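PDB 4YX7: surface presentation of antigens protein SpaO, which takes part in the secretory pathway that presents the surface determinants Salmonella needs to enter mammalian cells. Local coordinates for residues W10-V15 with A42-Y47. Residues are numbered along the deposited sequence; the frame is centred on the assembly and turned at random.
Sequences WPLRFV and AEVYCY
Trp10 meets Cys46 through its CB and, near the ring plane, through the edge of the indole, both against SG. With SG anti to its backbone N (chi1 -170°), Cys46 also packs on Pro11, Cys46 SG lying 3.7 Å from Pro11 CD. Pro11 CG faces the phenol end of Tyr47, 3.4 Å from Tyr47 CZ, and the two side chains cross at about a right angle. A water donates to Pro11 O and accepts from Tyr47 N, with a weak bond from Arg13 NH1. It links strand 9-22 to the residue just past strand 39-46. Leu12 turns to the other side of the sheet from Arg13. Leu12 CD2 touches Cys46 CB at 3.8 Å, and Leu12 CA makes a CH...O contact with Tyr45 O. Arg13 and Tyr45 form a hydrogen-bonded antiparallel pair: Arg13 N donates to Tyr45 O at 2.8 Å and Tyr45 N to Arg13 O at 2.9 Å. The Arg13 chain bends at chi3 (-50°), and Tyr45 CB sits over one face of the guanidinium. Arg13 NH1 and Arg13 NH2 both donate to Tyr47 O, at 3.2 and 2.9 Å. Tyr47 O lies close to the guanidinium plane and takes both groups end-on, from the same face of its carbonyl plane. Outside this strand pair, Arg13 NE forms a salt bridge with an acidic side chain on the chain of another protein. Phe14 lies side by side with Val44, its ring edge-to-face with Phe54. Val15 pairs with Glu43 by two backbone bonds, and its CG2 packs on Tyr45 CD1. The contact is a twisted antiparallel strand pair in a central piece of SpaO, a FliN/MopA/SpaO family member. Arg13 grips the first carbonyl past strand 39-46, and strand 9-22, outermost in this chain, pairs antiparallel with a strand of the partner protein, continuing the sheet across the interface.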
loop_
_atom_site.group_PDB
_atom_site.type_symbol
_atom_site.label_atom_id
_atom_site.label_comp_id
_atom_site.label_asym_id
_atom_site.label_seq_id
_atom_site.Cartn_x
_atom_site.Cartn_y
_atom_site.Cartn_z
ATOM N N TRP A 10 3.599 11.159 28.581
ATOM C CA TRP A 10 4.167 11.968 27.515
ATOM C C TRP A 10 3.479 11.667 26.196
ATOM O O TRP A 10 3.464 10.526 25.754
ATOM C CB TRP A 10 5.673 11.705 27.388
ATOM C CG TRP A 10 6.430 11.698 28.696
ATOM C CD1 TRP A 10 6.339 10.771 29.696
ATOM C CD2 TRP A 10 7.415 12.643 29.120
ATOM N NE1 TRP A 10 7.185 11.093 30.721
ATOM C CE2 TRP A 10 7.863 12.238 30.393
ATOM C CE3 TRP A 10 7.959 13.801 28.551
ATOM C CZ2 TRP A 10 8.827 12.945 31.108
ATOM C CZ3 TRP A 10 8.919 14.506 29.263
ATOM C CH2 TRP A 10 9.342 14.073 30.529
ATOM N N PRO A 11 2.923 12.700 25.548
ATOM C CA PRO A 11 2.186 12.504 24.300
ATOM C C PRO A 11 3.108 12.364 23.102
ATOM O O PRO A 11 3.674 13.366 22.674
ATOM C CB PRO A 11 1.354 13.784 24.194
ATOM C CG PRO A 11 2.194 14.803 24.841
ATOM C CD PRO A 11 2.965 14.117 25.938
ATOM N N LEU A 12 3.254 11.163 22.550
ATOM C CA LEU A 12 4.149 11.004 21.409
ATOM C C LEU A 12 3.400 11.053 20.080
ATOM O O LEU A 12 2.278 10.575 19.968
ATOM C CB LEU A 12 4.933 9.702 21.517
ATOM C CG LEU A 12 5.697 9.451 22.814
ATOM C CD1 LEU A 12 6.456 8.161 22.706
ATOM C CD2 LEU A 12 6.634 10.590 23.126
ATOM N N ARG A 13 4.027 11.670 19.086
ATOM C CA ARG A 13 3.504 11.695 17.728
ATOM C C ARG A 13 4.517 11.012 16.843
ATOM O O ARG A 13 5.702 11.348 16.881
ATOM C CB ARG A 13 3.261 13.123 17.243
ATOM C CG ARG A 13 2.412 13.960 18.168
ATOM C CD ARG A 13 2.030 15.249 17.493
ATOM N NE ARG A 13 3.200 15.908 16.929
ATOM C CZ ARG A 13 4.053 16.629 17.647
ATOM N NH1 ARG A 13 3.858 16.771 18.952
ATOM N NH2 ARG A 13 5.104 17.206 17.070
ATOM N N PHE A 14 4.066 10.038 16.067
ATOM C CA PHE A 14 4.954 9.365 15.138
ATOM C C PHE A 14 4.758 9.963 13.756
ATOM O O PHE A 14 3.800 9.673 13.057
ATOM C CB PHE A 14 4.715 7.853 15.172
ATOM C CG PHE A 14 5.059 7.231 16.509
ATOM C CD1 PHE A 14 4.114 7.184 17.537
ATOM C CD2 PHE A 14 6.326 6.741 16.756
ATOM C CE1 PHE A 14 4.425 6.641 18.772
ATOM C CE2 PHE A 14 6.635 6.191 17.981
ATOM C CZ PHE A 14 5.680 6.140 18.990
ATOM N N VAL A 15 5.690 10.829 13.393
ATOM C CA VAL A 15 5.582 11.639 12.197
ATOM C C VAL A 15 6.246 10.971 10.993
ATOM O O VAL A 15 7.431 10.653 11.030
ATOM C CB VAL A 15 6.219 13.018 12.438
ATOM C CG1 VAL A 15 5.985 13.926 11.259
ATOM C CG2 VAL A 15 5.667 13.625 13.712
ATOM N N ALA A 42 10.591 10.144 9.528
ATOM C CA ALA A 42 10.133 9.033 10.361
ATOM C C ALA A 42 10.625 9.299 11.762
ATOM O O ALA A 42 11.524 8.625 12.248
ATOM C CB ALA A 42 10.642 7.708 9.855
ATOM N N GLU A 43 10.043 10.309 12.400
ATOM C CA GLU A 43 10.541 10.805 13.679
ATOM C C GLU A 43 9.528 10.653 14.803
ATOM O O GLU A 43 8.327 10.757 14.588
ATOM C CB GLU A 43 10.925 12.283 13.576
ATOM C CG GLU A 43 11.857 12.650 12.459
ATOM C CD GLU A 43 11.539 14.036 11.920
ATOM O OE1 GLU A 43 10.336 14.375 11.854
ATOM O OE2 GLU A 43 12.479 14.796 11.590
ATOM N N VAL A 44 10.032 10.424 16.008
ATOM C CA VAL A 44 9.197 10.460 17.192
ATOM C C VAL A 44 9.275 11.861 17.789
ATOM O O VAL A 44 10.357 12.394 18.038
ATOM C CB VAL A 44 9.619 9.421 18.238
ATOM C CG1 VAL A 44 8.546 9.290 19.283
ATOM C CG2 VAL A 44 9.883 8.087 17.584
ATOM N N TYR A 45 8.111 12.462 17.988
ATOM C CA TYR A 45 8.019 13.778 18.586
ATOM C C TYR A 45 7.241 13.713 19.890
ATOM O O TYR A 45 6.288 12.945 20.027
ATOM C CB TYR A 45 7.343 14.770 17.626
ATOM C CG TYR A 45 8.279 15.467 16.673
ATOM C CD1 TYR A 45 8.806 14.802 15.584
ATOM C CD2 TYR A 45 8.629 16.799 16.860
ATOM C CE1 TYR A 45 9.657 15.434 14.704
ATOM C CE2 TYR A 45 9.489 17.444 15.983
ATOM C CZ TYR A 45 9.998 16.752 14.902
ATOM O OH TYR A 45 10.847 17.375 14.009
ATOM N N CYS A 46 7.687 14.508 20.853
ATOM C CA CYS A 46 6.897 14.846 22.017
ATOM C C CYS A 46 6.847 16.357 22.058
ATOM O O CYS A 46 7.846 17.000 22.347
ATOM C CB CYS A 46 7.506 14.280 23.296
ATOM S SG CYS A 46 6.423 14.413 24.722
ATOM N N TYR A 47 5.691 16.920 21.745
ATOM C CA TYR A 47 5.586 18.352 21.492
ATOM C C TYR A 47 6.601 18.755 20.406
ATOM O O TYR A 47 6.683 18.108 19.369
ATOM C CB TYR A 47 5.779 19.137 22.800
ATOM C CG TYR A 47 4.793 18.721 23.883
ATOM C CD1 TYR A 47 3.456 19.080 23.800
ATOM C CD2 TYR A 47 5.194 17.967 24.977
ATOM C CE1 TYR A 47 2.549 18.709 24.772
ATOM C CE2 TYR A 47 4.291 17.592 25.952
ATOM C CZ TYR A 47 2.970 17.971 25.839
ATOM O OH TYR A 47 2.053 17.610 26.795
HETATM O O HOH W 1 3.203 15.491 21.343
#